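Local coordinates for protein putative oxidoreductase (Thermus thermophilus, PDB 2ISM) that is a putative oxidoreductase of a beta-propeller dehydrogenase family and carries a bound calcium ion, at residues B[107-112]-B[118-123]; B[81-84]-B[90-93]; B[208-213]-B[300-305]. All coordinates share one frame; numbering follows the deposited sequence.

Contact 1: residues B[107-112]-B[118-123]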
loop_
_atom_site.group_PDB
_atom_site.type_symbol
_atom_site.label_atom_id
_atom_site.label_comp_id
_atom_site.label_asym_id
_atom_site.label_seq_id
_atom_site.Cartn_x
_atom_site.Cartn_y
_atom_site.Cartn_z
ATOM N N VAL B 107 -31.327 -10.537 -1.509
ATOM C CA VAL B 107 -30.118 -10.728 -0.739
ATOM C C VAL B 107 -30.469 -11.886 0.170
ATOM O O VAL B 107 -31.481 -11.846 0.869
ATOM C CB VAL B 107 -29.775 -9.511 0.138
ATOM C CG1 VAL B 107 -28.605 -9.863 1.051
ATOM C CG2 VAL B 107 -29.408 -8.316 -0.739
ATOM N N VAL B 108 -29.656 -12.930 0.135
ATOM C CA VAL B 108 -29.894 -14.088 0.974
ATOM C C VAL B 108 -28.719 -14.238 1.924
ATOM O O VAL B 108 -27.707 -13.552 1.794
ATOM C CB VAL B 108 -30.049 -15.383 0.139
ATOM C CG1 VAL B 108 -31.288 -15.287 -0.736
ATOM C CG2 VAL B 108 -28.807 -15.615 -0.718
ATOM N N ARG B 109 -28.873 -15.137 2.881
ATOM C CA ARG B 109 -27.845 -15.396 3.866
ATOM C C ARG B 109 -27.673 -16.910 3.967
ATOM O O ARG B 109 -28.661 -17.641 3.999
ATOM C CB ARG B 109 -28.296 -14.816 5.210
ATOM C CG ARG B 109 -27.271 -14.867 6.301
ATOM C CD ARG B 109 -27.711 -14.038 7.500
ATOM N NE ARG B 109 -28.632 -14.729 8.399
ATOM C CZ ARG B 109 -28.999 -14.247 9.584
ATOM N NH1 ARG B 109 -28.522 -13.078 9.993
ATOM N NH2 ARG B 109 -29.826 -14.932 10.364
ATOM N N LEU B 110 -26.427 -17.376 3.999
ATOM C CA LEU B 110 -26.138 -18.803 4.124
ATOM C C LEU B 110 -25.491 -19.058 5.481
ATOM O O LEU B 110 -24.766 -18.205 5.997
ATOM C CB LEU B 110 -25.161 -19.274 3.038
ATOM C CG LEU B 110 -25.465 -19.071 1.554
ATOM C CD1 LEU B 110 -24.519 -19.945 0.741
ATOM C CD2 LEU B 110 -26.900 -19.443 1.252
ATOM N N ARG B 111 -25.750 -20.226 6.058
ATOM C CA ARG B 111 -25.143 -20.573 7.338
ATOM C C ARG B 111 -23.815 -21.271 7.049
ATOM O O ARG B 111 -23.760 -22.250 6.299
ATOM C CB ARG B 111 -26.066 -21.491 8.153
ATOM C CG ARG B 111 -25.404 -22.078 9.403
ATOM C CD ARG B 111 -26.390 -22.878 10.239
ATOM N NE ARG B 111 -27.257 -22.015 11.038
ATOM C CZ ARG B 111 -26.858 -21.363 12.126
ATOM N NH1 ARG B 111 -25.607 -21.480 12.551
ATOM N NH2 ARG B 111 -27.710 -20.592 12.788
ATOM N N HIS B 112 -22.745 -20.746 7.638
ATOM C CA HIS B 112 -21.398 -21.281 7.457
ATOM C C HIS B 112 -21.196 -22.559 8.261
ATOM O O HIS B 112 -21.422 -22.578 9.469
ATOM C CB HIS B 112 -20.377 -20.227 7.893
ATOM C CG HIS B 112 -18.952 -20.674 7.789
ATOM N ND1 HIS B 112 -18.330 -20.909 6.581
ATOM C CD2 HIS B 112 -18.021 -20.909 8.744
ATOM C CE1 HIS B 112 -17.077 -21.268 6.798
ATOM N NE2 HIS B 112 -16.865 -21.275 8.100
ATOM N N VAL B 118 -24.924 -23.378 3.617
ATOM C CA VAL B 118 -26.269 -23.774 3.221
ATOM C C VAL B 118 -27.224 -22.613 3.434
ATOM O O VAL B 118 -27.122 -21.886 4.422
ATOM C CB VAL B 118 -26.779 -25.007 4.024
ATOM C CG1 VAL B 118 -25.960 -26.239 3.661
ATOM C CG2 VAL B 118 -26.696 -24.741 5.517
ATOM N N LEU B 119 -28.150 -22.448 2.495
ATOM C CA LEU B 119 -29.130 -21.377 2.562
ATOM C C LEU B 119 -29.766 -21.298 3.943
ATOM O O LEU B 119 -30.253 -22.296 4.472
ATOM C CB LEU B 119 -30.225 -21.596 1.518
ATOM C CG LEU B 119 -30.528 -20.457 0.538
ATOM C CD1 LEU B 119 -31.814 -20.784 -0.206
ATOM C CD2 LEU B 119 -30.668 -19.134 1.273
ATOM N N ASP B 120 -29.747 -20.107 4.527
ATOM C CA ASP B 120 -30.349 -19.896 5.834
ATOM C C ASP B 120 -31.703 -19.236 5.616
ATOM O O ASP B 120 -32.741 -19.793 5.977
ATOM C CB ASP B 120 -29.451 -19.006 6.699
ATOM C CG ASP B 120 -30.100 -18.633 8.019
ATOM O OD1 ASP B 120 -30.579 -19.544 8.726
ATOM O OD2 ASP B 120 -30.126 -17.428 8.351
ATOM N N ARG B 121 -31.697 -18.052 5.014
ATOM C CA ARG B 121 -32.942 -17.345 4.740
ATOM C C ARG B 121 -32.737 -16.123 3.848
ATOM O O ARG B 121 -31.609 -15.670 3.642
ATOM C CB ARG B 121 -33.606 -16.904 6.046
ATOM C CG ARG B 121 -33.002 -15.659 6.679
ATOM C CD ARG B 121 -33.931 -15.117 7.753
ATOM N NE ARG B 121 -33.882 -13.661 7.843
ATOM C CZ ARG B 121 -33.033 -12.983 8.605
ATOM N NH1 ARG B 121 -32.154 -13.629 9.356
ATOM N NH2 ARG B 121 -33.065 -11.661 8.614
ATOM N N VAL B 122 -33.837 -15.600 3.318
ATOM C CA VAL B 122 -33.788 -14.413 2.481
ATOM C C VAL B 122 -33.735 -13.223 3.433
ATOM O O VAL B 122 -34.494 -13.160 4.401
ATOM C CB VAL B 122 -35.040 -14.307 1.584
ATOM C CG1 VAL B 122 -34.972 -13.047 0.737
ATOM C CG2 VAL B 122 -35.139 -15.535 0.693
ATOM N N VAL B 123 -32.817 -12.301 3.167
ATOM C CA VAL B 123 -32.628 -11.111 3.995
ATOM C C VAL B 123 -33.471 -9.942 3.489
ATOM O O VAL B 123 -34.032 -9.181 4.280
ATOM C CB VAL B 123 -31.137 -10.717 4.017
ATOM C CG1 VAL B 123 -30.933 -9.444 4.813
ATOM C CG2 VAL B 123 -30.324 -11.854 4.622
HETATM O O HOH W 1 -30.126 -18.721 11.267
#
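The carbonyl oxygen R109 O is held by two backbone donors in a row, D120 N at 2.7 Å and R121 N at 3.2 Å. R109 N returns a bond to R121 O, while beyond the register shift R111 and V118 pair through both backbone bonds. Two residues facing one makes this a classic beta bulge, set in the hairpin of strands 104-112 and 117-127, the last two of a propeller blade. The extra residue puts D120 beside R109, both side chains running the same way. Bent at chi3 (82°), R109 grips D120 OD2 side-on, through NE at 3.1 Å and NH2 at 3.2 Å, with that oxygen in the guanidinium plane. R121 instead comes over one face of that guanidinium, its own plane turned 79° to it; R121 NH1 stands 2.9 Å from R109 NH2, two like-charged donors not hydrogen-bonded to each other. D120 and E177 probably balance these charges, E177 through a salt bridge to R109 NH1 and a long, weak ion pair with R121. Y91 gives R109 a cation-pi contact. L110 CD2 packs 3.8 Å from L119 CD2. At the other end V123 CG2 rests 3.6 Å from R109 CB.

Contact 2: residues B[81-84]-B[90-93]; sequences ALHP and PYVY
H83 swings its imidazole out with CG opposite the backbone N (chi1 -174°), and Y93 sets its phenol with CG opposite the carbonyl carbon (chi1 -69°); these two choices lay the side chains next to each other, pointing the same way. H83 CD2 ends up 3.5 Å from Y93 OH, and H83 CB sits in the plane of the tyrosine ring at its edge, 3.9 Å from Y93 CE2. A81 O meets the same ring edge, 3.6 Å from Y93 CD2, so the phenol turns one edge to the neighbouring strand. Its hydroxyl is tied down elsewhere, by P176 O and by R109 NH1, and H83 ND1 bonds to R85 N in the turn that follows; Y93 OH and H83 ND1 are therefore satisfied outside this pairing. F142 meets the Y93 ring edge-to-face.

The backbones are joined by three bonds. A81 and Y93 form a hydrogen-bonded antiparallel pair, A81 N to Y93 O at 2.9 Å and Y93 N to A81 O at 2.6 Å. Two residues on, H83 N reaches Y91 O at 3.0 Å, carrying the pairing past the end of strand 77-82. Between these bonds lies the non-hydrogen-bonded pair L82 and V92, whose side chains run together on the face away from A81 and Y93, with L82 CD2 3.8 Å from V92 CG2. L39 packs on L82 there, and F86 on V92. The whole is an antiparallel hairpin joining the first and second strands of a four-stranded propeller blade, the up-and-down meander from which beta-propellers are built.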
loop_
_atom_site.group_PDB
_atom_site.type_symbol
_atom_site.label_atom_id
_atom_site.label_comp_id
_atom_site.label_asym_id
_atom_site.label_seq_id
_atom_site.Cartn_x
_atom_site.Cartn_y
_atom_site.Cartn_z
ATOM N N ALA B 81 -20.686 -11.189 0.750
ATOM C CA ALA B 81 -20.063 -10.540 1.904
ATOM C C ALA B 81 -20.272 -11.323 3.190
ATOM O O ALA B 81 -21.362 -11.829 3.450
ATOM C CB ALA B 81 -20.601 -9.119 2.069
ATOM N N LEU B 82 -19.219 -11.425 3.995
ATOM C CA LEU B 82 -19.307 -12.145 5.261
ATOM C C LEU B 82 -19.931 -11.242 6.322
ATOM O O LEU B 82 -19.778 -10.019 6.271
ATOM C CB LEU B 82 -17.910 -12.573 5.738
ATOM C CG LEU B 82 -17.019 -13.385 4.797
ATOM C CD1 LEU B 82 -15.678 -13.636 5.472
ATOM C CD2 LEU B 82 -17.688 -14.704 4.449
ATOM N N HIS B 83 -20.634 -11.846 7.274
ATOM C CA HIS B 83 -21.248 -11.093 8.364
ATOM C C HIS B 83 -20.103 -10.376 9.082
ATOM O O HIS B 83 -19.011 -10.920 9.202
ATOM C CB HIS B 83 -21.958 -12.056 9.324
ATOM C CG HIS B 83 -22.745 -11.376 10.400
ATOM N ND1 HIS B 83 -22.152 -10.657 11.416
ATOM C CD2 HIS B 83 -24.080 -11.306 10.618
ATOM C CE1 HIS B 83 -23.088 -10.174 12.214
ATOM N NE2 HIS B 83 -24.266 -10.553 11.752
ATOM N N PRO B 84 -20.330 -9.138 9.551
ATOM C CA PRO B 84 -19.277 -8.390 10.249
ATOM C C PRO B 84 -18.629 -9.146 11.413
ATOM O O PRO B 84 -17.444 -8.961 11.695
ATOM C CB PRO B 84 -20.004 -7.131 10.714
ATOM C CG PRO B 84 -20.979 -6.903 9.614
ATOM C CD PRO B 84 -21.528 -8.303 9.373
ATOM N N PRO B 90 -22.108 -17.048 12.090
ATOM C CA PRO B 90 -21.776 -17.874 10.926
ATOM C C PRO B 90 -22.779 -17.498 9.852
ATOM O O PRO B 90 -23.841 -18.112 9.750
ATOM C CB PRO B 90 -21.959 -19.283 11.458
ATOM C CG PRO B 90 -23.152 -19.123 12.326
ATOM C CD PRO B 90 -22.827 -17.854 13.096
ATOM N N TYR B 91 -22.437 -16.519 9.028
ATOM C CA TYR B 91 -23.360 -16.094 7.991
ATOM C C TYR B 91 -22.584 -15.483 6.830
ATOM O O TYR B 91 -21.688 -14.661 7.021
ATOM C CB TYR B 91 -24.510 -15.169 8.394
ATOM C CG TYR B 91 -25.411 -15.776 9.448
ATOM C CD1 TYR B 91 -26.222 -16.872 9.149
ATOM C CD2 TYR B 91 -25.427 -15.280 10.754
ATOM C CE1 TYR B 91 -27.026 -17.461 10.123
ATOM C CE2 TYR B 91 -26.229 -15.864 11.738
ATOM C CZ TYR B 91 -27.024 -16.953 11.415
ATOM O OH TYR B 91 -27.806 -17.543 12.381
ATOM N N VAL B 92 -22.939 -15.916 5.625
ATOM C CA VAL B 92 -22.339 -15.417 4.396
ATOM C C VAL B 92 -23.502 -14.811 3.613
ATOM O O VAL B 92 -24.514 -15.478 3.372
ATOM C CB VAL B 92 -21.706 -16.553 3.556
ATOM C CG1 VAL B 92 -21.203 -15.999 2.226
ATOM C CG2 VAL B 92 -20.552 -17.192 4.322
ATOM N N TYR B 93 -23.369 -13.544 3.233
ATOM C CA TYR B 93 -24.430 -12.876 2.493
ATOM C C TYR B 93 -24.153 -12.925 1.004
ATOM O O TYR B 93 -23.001 -12.873 0.575
ATOM C CB TYR B 93 -24.568 -11.425 2.961
ATOM C CG TYR B 93 -25.108 -11.313 4.374
ATOM C CD1 TYR B 93 -26.415 -10.879 4.612
ATOM C CD2 TYR B 93 -24.321 -11.668 5.469
ATOM C CE1 TYR B 93 -26.923 -10.800 5.900
ATOM C CE2 TYR B 93 -24.821 -11.596 6.769
ATOM C CZ TYR B 93 -26.121 -11.162 6.975
ATOM O OH TYR B 93 -26.625 -11.101 8.257
#

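Contact 3: residues B[208-213]-B[300-305]; sequences AWHPKT and GRWRVL
Two neighbouring blades of the propeller meet here at the surface: the turn that leads from strand 208-209 to strand 216-220 in one, and the beginning of strand 301-312, the last strand of the next. The meeting rests on three side chains, with H210 and T213 both coming up against the indole of W302. The imidazole of H210 lies over the rim of one indole face. Its plane is tilted 26° to the indole, and its centroid is 4.8 Å from that of the six-membered ring, a near-parallel pair slid apart until the rings barely overlap. The closest atoms are H210 NE2 and W302 CH2, 3.5 Å apart, with W302 CZ2 next at 3.6 Å from the same nitrogen. T213 comes in differently: its CG2 methyl lies in the indole plane at the ring edge, 3.9 Å from W302 CZ2. A first torsion of 66° places OG1 of T213 between the backbone N and the carbonyl carbon and leaves CG2 anti to that carbon, toward the indole edge. The hydroxyl bonds to E215 OE1, the oxygen that also binds W302 NE1. E215 OE2 takes G300 N, so one carboxylate holds the threonine, the indole and the start of the outer strand together.

H210 is fixed from within its own turn. K212 N donates to H210 ND1 at 3.1 Å, and T213 N adds a weak, longer bond to the same atom. On its own blade's side F217 packs against H210, and F275 of the next blade meets the imidazole with planes at about 60°. Because ND1 serves as an acceptor, the imidazole is probably neutral with its proton on NE2, the nitrogen that lies nearest the indole.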
loop_
_atom_site.group_PDB
_atom_site.type_symbol
_atom_site.label_atom_id
_atom_site.label_comp_id
_atom_site.label_asym_id
_atom_site.label_seq_id
_atom_site.Cartn_x
_atom_site.Cartn_y
_atom_site.Cartn_z
ATOM N N ALA B 208 -17.103 1.317 -1.917
ATOM C CA ALA B 208 -15.811 1.425 -1.253
ATOM C C ALA B 208 -15.823 2.588 -0.267
ATOM O O ALA B 208 -16.383 3.645 -0.550
ATOM C CB ALA B 208 -14.713 1.617 -2.285
ATOM N N TRP B 209 -15.213 2.387 0.895
ATOM C CA TRP B 209 -15.160 3.433 1.916
ATOM C C TRP B 209 -13.753 3.999 2.081
ATOM O O TRP B 209 -12.777 3.255 2.166
ATOM C CB TRP B 209 -15.659 2.880 3.255
ATOM C CG TRP B 209 -17.151 2.694 3.316
ATOM C CD1 TRP B 209 -18.079 3.622 3.699
ATOM C CD2 TRP B 209 -17.886 1.515 2.956
ATOM N NE1 TRP B 209 -19.348 3.093 3.601
ATOM C CE2 TRP B 209 -19.256 1.805 3.147
ATOM C CE3 TRP B 209 -17.518 0.246 2.492
ATOM C CZ2 TRP B 209 -20.262 0.866 2.889
ATOM C CZ3 TRP B 209 -18.520 -0.688 2.234
ATOM C CH2 TRP B 209 -19.876 -0.370 2.435
ATOM N N HIS B 210 -13.653 5.324 2.114
ATOM C CA HIS B 210 -12.363 5.988 2.279
ATOM C C HIS B 210 -11.866 5.644 3.686
ATOM O O HIS B 210 -12.548 5.904 4.678
ATOM C CB HIS B 210 -12.535 7.502 2.115
ATOM C CG HIS B 210 -11.244 8.245 1.975
ATOM N ND1 HIS B 210 -10.353 8.394 3.014
ATOM C CD2 HIS B 210 -10.691 8.875 0.910
ATOM C CE1 HIS B 210 -9.306 9.085 2.597
ATOM N NE2 HIS B 210 -9.486 9.387 1.325
ATOM N N PRO B 211 -10.662 5.061 3.786
ATOM C CA PRO B 211 -10.083 4.672 5.077
ATOM C C PRO B 211 -9.939 5.771 6.132
ATOM O O PRO B 211 -10.028 5.500 7.330
ATOM C CB PRO B 211 -8.737 4.064 4.677
ATOM C CG PRO B 211 -8.368 4.853 3.458
ATOM C CD PRO B 211 -9.678 4.896 2.700
ATOM N N LYS B 212 -9.733 7.004 5.692
ATOM C CA LYS B 212 -9.557 8.113 6.622
ATOM C C LYS B 212 -10.861 8.783 7.050
ATOM O O LYS B 212 -11.088 9.016 8.238
ATOM C CB LYS B 212 -8.637 9.172 6.001
ATOM C CG LYS B 212 -7.316 8.622 5.486
ATOM C CD LYS B 212 -6.391 8.215 6.624
ATOM C CE LYS B 212 -5.769 6.849 6.369
ATOM N NZ LYS B 212 -4.742 6.500 7.392
ATOM N N THR B 213 -11.717 9.081 6.079
ATOM C CA THR B 213 -12.970 9.776 6.348
ATOM C C THR B 213 -14.195 8.903 6.594
ATOM O O THR B 213 -15.151 9.343 7.234
ATOM C CB THR B 213 -13.305 10.724 5.195
ATOM O OG1 THR B 213 -13.579 9.952 4.016
ATOM C CG2 THR B 213 -12.131 11.663 4.920
ATOM N N GLY B 300 -15.859 15.634 2.174
ATOM C CA GLY B 300 -16.853 16.490 1.553
ATOM C C GLY B 300 -16.328 17.385 0.446
ATOM O O GLY B 300 -17.097 18.115 -0.177
ATOM N N ARG B 301 -15.024 17.332 0.194
ATOM C CA ARG B 301 -14.409 18.158 -0.844
ATOM C C ARG B 301 -13.305 17.565 -1.710
ATOM O O ARG B 301 -12.191 18.087 -1.752
ATOM C CB ARG B 301 -13.880 19.461 -0.233
ATOM C CG ARG B 301 -14.962 20.460 0.142
ATOM C CD ARG B 301 -15.220 21.447 -0.988
ATOM N NE ARG B 301 -14.128 22.409 -1.125
ATOM C CZ ARG B 301 -14.100 23.393 -2.020
ATOM N NH1 ARG B 301 -15.108 23.550 -2.868
ATOM N NH2 ARG B 301 -13.067 24.225 -2.062
ATOM N N TRP B 302 -13.622 16.481 -2.413
ATOM C CA TRP B 302 -12.624 15.709 -3.143
ATOM C C TRP B 302 -12.668 15.993 -4.639
ATOM O O TRP B 302 -13.694 16.401 -5.182
ATOM C CB TRP B 302 -12.834 14.203 -2.947
ATOM C CG TRP B 302 -12.679 13.719 -1.546
ATOM C CD1 TRP B 302 -13.678 13.386 -0.678
ATOM C CD2 TRP B 302 -11.450 13.503 -0.847
ATOM N NE1 TRP B 302 -13.145 12.972 0.519
ATOM C CE2 TRP B 302 -11.777 13.035 0.443
ATOM C CE3 TRP B 302 -10.098 13.661 -1.187
ATOM C CZ2 TRP B 302 -10.806 12.722 1.398
ATOM C CZ3 TRP B 302 -9.129 13.348 -0.238
ATOM C CH2 TRP B 302 -9.489 12.884 1.039
ATOM N N ARG B 303 -11.537 15.770 -5.298
ATOM C CA ARG B 303 -11.438 15.946 -6.736
ATOM C C ARG B 303 -10.290 15.081 -7.225
ATOM O O ARG B 303 -9.345 14.812 -6.483
ATOM C CB ARG B 303 -11.211 17.417 -7.102
ATOM C CG ARG B 303 -9.880 18.015 -6.678
ATOM C CD ARG B 303 -9.907 19.518 -6.926
ATOM N NE ARG B 303 -8.623 20.172 -6.690
ATOM C CZ ARG B 303 -8.455 21.491 -6.677
ATOM N NH1 ARG B 303 -9.491 22.296 -6.881
ATOM N NH2 ARG B 303 -7.252 22.008 -6.466
ATOM N N VAL B 304 -10.381 14.624 -8.466
ATOM C CA VAL B 304 -9.341 13.777 -9.024
ATOM C C VAL B 304 -8.234 14.604 -9.671
ATOM O O VAL B 304 -8.482 15.360 -10.609
ATOM C CB VAL B 304 -9.922 12.806 -10.076
ATOM C CG1 VAL B 304 -8.817 11.928 -10.643
ATOM C CG2 VAL B 304 -11.009 11.943 -9.442
ATOM N N LEU B 305 -7.017 14.462 -9.152
ATOM C CA LEU B 305 -5.866 15.176 -9.692
ATOM C C LEU B 305 -5.491 14.570 -11.034
ATOM O O LEU B 305 -5.357 15.275 -12.033
ATOM C CB LEU B 305 -4.668 15.061 -8.749
ATOM C CG LEU B 305 -4.631 15.952 -7.510
ATOM C CD1 LEU B 305 -3.409 15.598 -6.675
ATOM C CD2 LEU B 305 -4.589 17.418 -7.934
#

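How the contacts relate
Contact 2 comes first along the chain and closes the loop between strands 77-82 and 92-98, with 85-89 left between its segments. Contact 1 follows, closing the turn 113-116 between strands 104-112 and 117-127. They share one blade: strands 92-98 and 104-112 are neighbours, joined by L110 N to V92 O at 2.8 Å, so together the two hairpins make up the four-stranded sheet. Contact 3 opens much later and spans 86 residues, bringing together two successive blades rather than strands of one. The three follow in series, neither nested nor crossed. Contact 3 lies across the chain's centre from contact 1, their centres about 33 Å apart.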